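Local structure of giardin subunit alpha-1 (Giardia intestinalis, 4EVF) at residues R132-M144 against Y209-A223. The protein is an annexin that binds calcium and, in a calcium-dependent manner, phospholipids, and is involved in attachment of the parasite to the intestinal mucosa. Numbering follows the deposited sequence.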
loop_
_atom_site.group_PDB
_atom_site.type_symbol
_atom_site.label_atom_id
_atom_site.label_comp_id
_atom_site.label_asym_id
_atom_site.label_seq_id
_atom_site.Cartn_x
_atom_site.Cartn_y
_atom_site.Cartn_z
ATOM N N ARG A 132 -21.459 1.140 8.819
ATOM C CA ARG A 132 -21.923 0.701 7.498
ATOM C C ARG A 132 -22.909 1.686 6.884
ATOM O O ARG A 132 -23.812 1.300 6.137
ATOM C CB ARG A 132 -22.540 -0.705 7.584
ATOM C CG ARG A 132 -21.560 -1.760 8.090
ATOM C CD ARG A 132 -22.228 -3.094 8.398
ATOM N NE ARG A 132 -21.248 -4.147 8.693
ATOM C CZ ARG A 132 -20.852 -4.472 9.920
ATOM N NH1 ARG A 132 -21.345 -3.833 10.972
ATOM N NH2 ARG A 132 -19.965 -5.437 10.105
ATOM N N LYS A 133 -22.728 2.964 7.195
ATOM C CA LYS A 133 -23.659 3.999 6.744
ATOM C C LYS A 133 -23.231 4.686 5.440
ATOM O O LYS A 133 -23.932 5.572 4.941
ATOM C CB LYS A 133 -23.849 5.058 7.844
ATOM C CG LYS A 133 -24.561 4.559 9.099
ATOM C CD LYS A 133 -26.065 4.428 8.884
ATOM C CE LYS A 133 -26.578 3.123 9.464
ATOM N NZ LYS A 133 -26.303 3.019 10.926
ATOM N N GLU A 134 -22.071 4.303 4.913
ATOM C CA GLU A 134 -21.569 4.859 3.659
ATOM C C GLU A 134 -21.040 3.756 2.749
ATOM O O GLU A 134 -20.619 2.690 3.205
ATOM C CB GLU A 134 -20.457 5.882 3.911
ATOM C CG GLU A 134 -20.933 7.259 4.368
ATOM C CD GLU A 134 -19.827 8.305 4.290
ATOM O OE1 GLU A 134 -18.935 8.301 5.170
ATOM O OE2 GLU A 134 -19.854 9.128 3.346
ATOM N N ASP A 135 -21.045 4.020 1.453
ATOM C CA ASP A 135 -20.637 2.991 0.506
ATOM C C ASP A 135 -19.162 2.614 0.622
ATOM O O ASP A 135 -18.799 1.478 0.343
ATOM C CB ASP A 135 -20.998 3.393 -0.919
ATOM C CG ASP A 135 -22.488 3.276 -1.189
ATOM O OD1 ASP A 135 -22.924 3.631 -2.303
ATOM O OD2 ASP A 135 -23.218 2.814 -0.288
ATOM N N TRP A 136 -18.309 3.552 1.040
ATOM C CA TRP A 136 -16.896 3.216 1.217
ATOM C C TRP A 136 -16.697 2.170 2.319
ATOM O O TRP A 136 -15.858 1.276 2.191
ATOM C CB TRP A 136 -16.025 4.466 1.443
ATOM C CG TRP A 136 -16.194 5.138 2.776
ATOM C CD1 TRP A 136 -16.992 6.211 3.062
ATOM C CD2 TRP A 136 -15.525 4.801 3.996
ATOM N NE1 TRP A 136 -16.872 6.550 4.389
ATOM C CE2 TRP A 136 -15.973 5.701 4.982
ATOM C CE3 TRP A 136 -14.588 3.823 4.351
ATOM C CZ2 TRP A 136 -15.528 5.645 6.298
ATOM C CZ3 TRP A 136 -14.146 3.777 5.657
ATOM C CH2 TRP A 136 -14.615 4.678 6.615
ATOM N N CYS A 137 -17.481 2.271 3.391
ATOM C CA CYS A 137 -17.423 1.288 4.472
ATOM C C CYS A 137 -17.784 -0.091 3.947
ATOM O O CYS A 137 -17.105 -1.071 4.247
ATOM C CB CYS A 137 -18.395 1.648 5.594
ATOM S SG CYS A 137 -18.453 3.408 5.997
ATOM N N LEU A 138 -18.869 -0.153 3.176
ATOM C CA LEU A 138 -19.376 -1.425 2.667
ATOM C C LEU A 138 -18.381 -2.077 1.703
ATOM O O LEU A 138 -18.186 -3.297 1.728
ATOM C CB LEU A 138 -20.729 -1.218 1.980
ATOM C CG LEU A 138 -21.903 -0.730 2.840
ATOM C CD1 LEU A 138 -23.129 -0.505 1.985
ATOM C CD2 LEU A 138 -22.204 -1.732 3.947
ATOM N N LEU A 139 -17.760 -1.269 0.847
ATOM C CA LEU A 139 -16.728 -1.787 -0.050
ATOM C C LEU A 139 -15.519 -2.292 0.720
ATOM O O LEU A 139 -14.969 -3.339 0.378
ATOM C CB LEU A 139 -16.310 -0.753 -1.105
ATOM C CG LEU A 139 -15.260 -1.202 -2.137
ATOM C CD1 LEU A 139 -15.686 -2.436 -2.929
ATOM C CD2 LEU A 139 -14.954 -0.047 -3.095
ATOM N N MET A 140 -15.097 -1.564 1.755
ATOM C CA MET A 140 -13.924 -1.995 2.523
ATOM C C MET A 140 -14.175 -3.305 3.264
ATOM O O MET A 140 -13.289 -4.163 3.350
ATOM C CB MET A 140 -13.428 -0.910 3.487
ATOM C CG MET A 140 -12.632 0.183 2.775
ATOM S SD MET A 140 -11.799 1.296 3.930
ATOM C CE MET A 140 -11.267 2.603 2.811
ATOM N N GLU A 141 -15.386 -3.465 3.773
ATOM C CA GLU A 141 -15.769 -4.716 4.429
ATOM C C GLU A 141 -15.637 -5.899 3.468
ATOM O O GLU A 141 -15.065 -6.936 3.807
ATOM C CB GLU A 141 -17.208 -4.641 4.935
ATOM C CG GLU A 141 -17.631 -5.885 5.690
ATOM C CD GLU A 141 -19.023 -5.775 6.260
ATOM O OE1 GLU A 141 -19.846 -5.023 5.702
ATOM O OE2 GLU A 141 -19.291 -6.445 7.274
ATOM N N LYS A 142 -16.173 -5.736 2.268
ATOM C CA LYS A 142 -16.137 -6.803 1.271
ATOM C C LYS A 142 -14.719 -7.002 0.722
ATOM O O LYS A 142 -14.302 -8.115 0.418
ATOM C CB LYS A 142 -17.111 -6.481 0.142
ATOM C CG LYS A 142 -17.308 -7.601 -0.861
ATOM C CD LYS A 142 -18.780 -7.935 -1.005
ATOM C CE LYS A 142 -19.588 -6.683 -1.249
ATOM N NZ LYS A 142 -21.046 -6.976 -1.216
ATOM N N TRP A 143 -13.975 -5.909 0.611
ATOM C CA TRP A 143 -12.583 -5.981 0.191
ATOM C C TRP A 143 -11.757 -6.847 1.135
ATOM O O TRP A 143 -10.973 -7.695 0.694
ATOM C CB TRP A 143 -11.974 -4.584 0.137
ATOM C CG TRP A 143 -10.697 -4.526 -0.618
ATOM C CD1 TRP A 143 -9.439 -4.743 -0.132
ATOM C CD2 TRP A 143 -10.548 -4.210 -2.002
ATOM N NE1 TRP A 143 -8.515 -4.586 -1.138
ATOM C CE2 TRP A 143 -9.172 -4.255 -2.295
ATOM C CE3 TRP A 143 -11.449 -3.906 -3.028
ATOM C CZ2 TRP A 143 -8.671 -3.997 -3.580
ATOM C CZ3 TRP A 143 -10.952 -3.645 -4.296
ATOM C CH2 TRP A 143 -9.577 -3.693 -4.560
ATOM N N MET A 144 -11.933 -6.629 2.432
ATOM C CA MET A 144 -11.165 -7.358 3.445
ATOM C C MET A 144 -11.407 -8.867 3.390
ATOM O O MET A 144 -10.545 -9.656 3.795
ATOM C CB MET A 144 -11.454 -6.802 4.847
ATOM C CG MET A 144 -10.819 -5.427 5.083
ATOM S SD MET A 144 -11.198 -4.608 6.636
ATOM C CE MET A 144 -10.551 -5.713 7.875
ATOM N N TYR A 209 -19.757 9.425 -7.048
ATOM C CA TYR A 209 -19.187 9.505 -5.698
ATOM C C TYR A 209 -18.347 10.769 -5.424
ATOM O O TYR A 209 -17.683 11.292 -6.312
ATOM C CB TYR A 209 -18.331 8.269 -5.420
ATOM C CG TYR A 209 -19.119 6.999 -5.178
ATOM C CD1 TYR A 209 -20.215 6.983 -4.316
ATOM C CD2 TYR A 209 -18.761 5.808 -5.812
ATOM C CE1 TYR A 209 -20.942 5.806 -4.089
ATOM C CE2 TYR A 209 -19.476 4.635 -5.589
ATOM C CZ TYR A 209 -20.560 4.634 -4.733
ATOM O OH TYR A 209 -21.252 3.443 -4.530
ATOM N N THR A 210 -18.372 11.232 -4.175
ATOM C CA THR A 210 -17.461 12.275 -3.709
ATOM C C THR A 210 -16.745 11.869 -2.420
ATOM O O THR A 210 -17.147 10.922 -1.742
ATOM C CB THR A 210 -18.218 13.584 -3.422
ATOM O OG1 THR A 210 -19.195 13.346 -2.403
ATOM C CG2 THR A 210 -18.919 14.087 -4.690
ATOM N N LYS A 211 -15.697 12.608 -2.073
ATOM C CA LYS A 211 -15.046 12.455 -0.782
ATOM C C LYS A 211 -14.558 11.024 -0.574
ATOM O O LYS A 211 -13.982 10.432 -1.487
ATOM C CB LYS A 211 -15.976 12.924 0.344
ATOM C CG LYS A 211 -16.284 14.431 0.278
ATOM C CD LYS A 211 -17.316 14.840 1.308
ATOM C CE LYS A 211 -17.469 16.355 1.351
ATOM N NZ LYS A 211 -18.418 16.779 2.420
ATOM N N THR A 212 -14.787 10.472 0.613
ATOM C CA THR A 212 -14.224 9.166 0.957
ATOM C C THR A 212 -14.776 8.034 0.071
ATOM O O THR A 212 -14.038 7.104 -0.293
ATOM C CB THR A 212 -14.395 8.842 2.467
ATOM O OG1 THR A 212 -13.851 9.911 3.259
ATOM C CG2 THR A 212 -13.663 7.540 2.825
ATOM N N ASP A 213 -16.057 8.116 -0.293
ATOM C CA ASP A 213 -16.615 7.146 -1.244
ATOM C C ASP A 213 -15.777 7.186 -2.497
ATOM O O ASP A 213 -15.309 6.152 -2.981
ATOM C CB ASP A 213 -18.054 7.469 -1.643
ATOM C CG ASP A 213 -19.066 7.118 -0.570
ATOM O OD1 ASP A 213 -18.784 6.253 0.294
ATOM O OD2 ASP A 213 -20.160 7.719 -0.603
ATOM N N TYR A 214 -15.606 8.400 -3.026
ATOM C CA TYR A 214 -14.836 8.585 -4.234
ATOM C C TYR A 214 -13.442 7.964 -4.150
ATOM O O TYR A 214 -13.061 7.143 -4.987
ATOM C CB TYR A 214 -14.711 10.076 -4.584
ATOM C CG TYR A 214 -13.774 10.284 -5.737
ATOM C CD1 TYR A 214 -14.204 10.082 -7.042
ATOM C CD2 TYR A 214 -12.444 10.642 -5.525
ATOM C CE1 TYR A 214 -13.352 10.247 -8.108
ATOM C CE2 TYR A 214 -11.580 10.812 -6.581
ATOM C CZ TYR A 214 -12.040 10.606 -7.875
ATOM O OH TYR A 214 -11.196 10.771 -8.945
ATOM N N TYR A 215 -12.669 8.384 -3.158
ATOM C CA TYR A 215 -11.295 7.917 -3.048
ATOM C C TYR A 215 -11.210 6.415 -2.829
ATOM O O TYR A 215 -10.293 5.774 -3.331
ATOM C CB TYR A 215 -10.524 8.682 -1.972
ATOM C CG TYR A 215 -10.311 10.116 -2.383
ATOM C CD1 TYR A 215 -9.524 10.417 -3.485
ATOM C CD2 TYR A 215 -10.939 11.158 -1.707
ATOM C CE1 TYR A 215 -9.347 11.723 -3.899
ATOM C CE2 TYR A 215 -10.767 12.469 -2.106
ATOM C CZ TYR A 215 -9.968 12.744 -3.197
ATOM O OH TYR A 215 -9.786 14.039 -3.605
ATOM N N THR A 216 -12.176 5.860 -2.109
ATOM C CA THR A 216 -12.174 4.416 -1.856
ATOM C C THR A 216 -12.339 3.634 -3.159
ATOM O O THR A 216 -11.565 2.700 -3.441
ATOM C CB THR A 216 -13.270 3.991 -0.848
ATOM O OG1 THR A 216 -13.031 4.604 0.426
ATOM C CG2 THR A 216 -13.274 2.475 -0.675
ATOM N N PHE A 217 -13.339 4.005 -3.957
ATOM C CA PHE A 217 -13.571 3.333 -5.242
ATOM C C PHE A 217 -12.455 3.620 -6.256
ATOM O O PHE A 217 -12.096 2.768 -7.081
ATOM C CB PHE A 217 -14.944 3.706 -5.815
ATOM C CG PHE A 217 -16.089 2.957 -5.189
ATOM C CD1 PHE A 217 -16.590 3.340 -3.954
ATOM C CD2 PHE A 217 -16.672 1.882 -5.839
ATOM C CE1 PHE A 217 -17.644 2.659 -3.366
ATOM C CE2 PHE A 217 -17.725 1.189 -5.262
ATOM C CZ PHE A 217 -18.216 1.587 -4.020
ATOM N N TYR A 218 -11.907 4.830 -6.193
ATOM C CA TYR A 218 -10.800 5.200 -7.057
ATOM C C TYR A 218 -9.551 4.368 -6.736
ATOM O O TYR A 218 -8.867 3.875 -7.640
ATOM C CB TYR A 218 -10.496 6.698 -6.912
ATOM C CG TYR A 218 -9.708 7.301 -8.057
ATOM C CD1 TYR A 218 -9.839 6.821 -9.355
ATOM C CD2 TYR A 218 -8.817 8.343 -7.837
ATOM C CE1 TYR A 218 -9.116 7.380 -10.406
ATOM C CE2 TYR A 218 -8.094 8.910 -8.877
ATOM C CZ TYR A 218 -8.248 8.425 -10.156
ATOM O OH TYR A 218 -7.522 8.983 -11.184
ATOM N N CYS A 219 -9.253 4.206 -5.449
ATOM C CA CYS A 219 -8.109 3.381 -5.062
ATOM C C CYS A 219 -8.355 1.933 -5.489
ATOM O O CYS A 219 -7.448 1.254 -5.991
ATOM C CB CYS A 219 -7.830 3.472 -3.558
ATOM S SG CYS A 219 -7.045 5.061 -3.041
ATOM N N ALA A 220 -9.583 1.465 -5.280
ATOM C CA ALA A 220 -9.967 0.094 -5.642
ATOM C C ALA A 220 -9.742 -0.167 -7.134
ATOM O O ALA A 220 -9.215 -1.217 -7.531
ATOM C CB ALA A 220 -11.412 -0.145 -5.274
ATOM N N HIS A 221 -10.163 0.797 -7.951
ATOM C CA HIS A 221 -9.904 0.804 -9.390
ATOM C C HIS A 221 -8.421 0.607 -9.743
ATOM O O HIS A 221 -8.071 -0.289 -10.515
ATOM C CB HIS A 221 -10.440 2.108 -9.996
ATOM C CG HIS A 221 -9.885 2.423 -11.348
ATOM N ND1 HIS A 221 -10.284 1.762 -12.488
ATOM C CD2 HIS A 221 -8.965 3.336 -11.743
ATOM C CE1 HIS A 221 -9.631 2.247 -13.529
ATOM N NE2 HIS A 221 -8.825 3.204 -13.104
ATOM N N PHE A 222 -7.550 1.449 -9.191
ATOM C CA PHE A 222 -6.107 1.307 -9.409
ATOM C C PHE A 222 -5.582 -0.027 -8.886
ATOM O O PHE A 222 -4.760 -0.670 -9.546
ATOM C CB PHE A 222 -5.330 2.449 -8.749
ATOM C CG PHE A 222 -5.408 3.750 -9.498
ATOM C CD1 PHE A 222 -5.804 4.915 -8.849
ATOM C CD2 PHE A 222 -5.087 3.817 -10.836
ATOM C CE1 PHE A 222 -5.881 6.119 -9.534
ATOM C CE2 PHE A 222 -5.161 5.021 -11.525
ATOM C CZ PHE A 222 -5.559 6.169 -10.870
ATOM N N ALA A 223 -6.052 -0.436 -7.709
ATOM C CA ALA A 223 -5.590 -1.683 -7.096
ATOM C C ALA A 223 -5.868 -2.840 -8.037
ATOM O O ALA A 223 -4.989 -3.662 -8.289
ATOM C CB ALA A 223 -6.284 -1.923 -5.765
HETATM O O HOH W 1 -17.940 9.877 1.279
HETATM O O HOH W 2 -22.164 6.504 0.635
#
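W136 lies near the N-terminal end of the helix that holds T212, whose methyl CG2 sits over the five-membered part of the indole, 3.4 Å from its centroid and almost on the ring normal. The opposite face carries SG of C137. At the indole edge, D213 OD1 lies 3.3 Å from W136 CD1 and accepts the backbone N-H of W136 (N to OD1 2.8 Å), a bent bond with an N-H...O angle of 139°. NE1 of W136 donates to OE1 of E134 close to the ring plane, which limits rotation of an indole already packed between T212 CG2 and C137 SG. The W136 rotamer places the indole beside T212; its CB is 3.2 Å from T216 OG1, a hydroxyl held by T212 O. Segments 132-144 and 209-223, predicted to lie in annexin repeats 2 and 3, meet within the all-helical annexin fold; the axes of 135-144 and 211-223 approach to 8.8 Å and diverge by 31°. One turn on from W136, L139 points its CD2 methyl squarely at the F217 ring, 3.5 Å from the centroid; Y209 CE2 backs the other face. L139 has CG anti to the backbone N (chi1 -178°), which carries the isobutyl end across to the ring. Further along, CZ3 and CZ2 of W143 meet CB of A220 and CB of A223. At the other end, Y209 OH donates to OD1 of D135, 2.8 Å away, with the ring and carboxylate planes nearly perpendicular. One water joins D135 N to D213 OD2; a second links E134 OE2 to D213 N. E134 OE2 and D213 OD2 are 4.2 Å apart, and each accepts from its water, which probably offsets their repulsion.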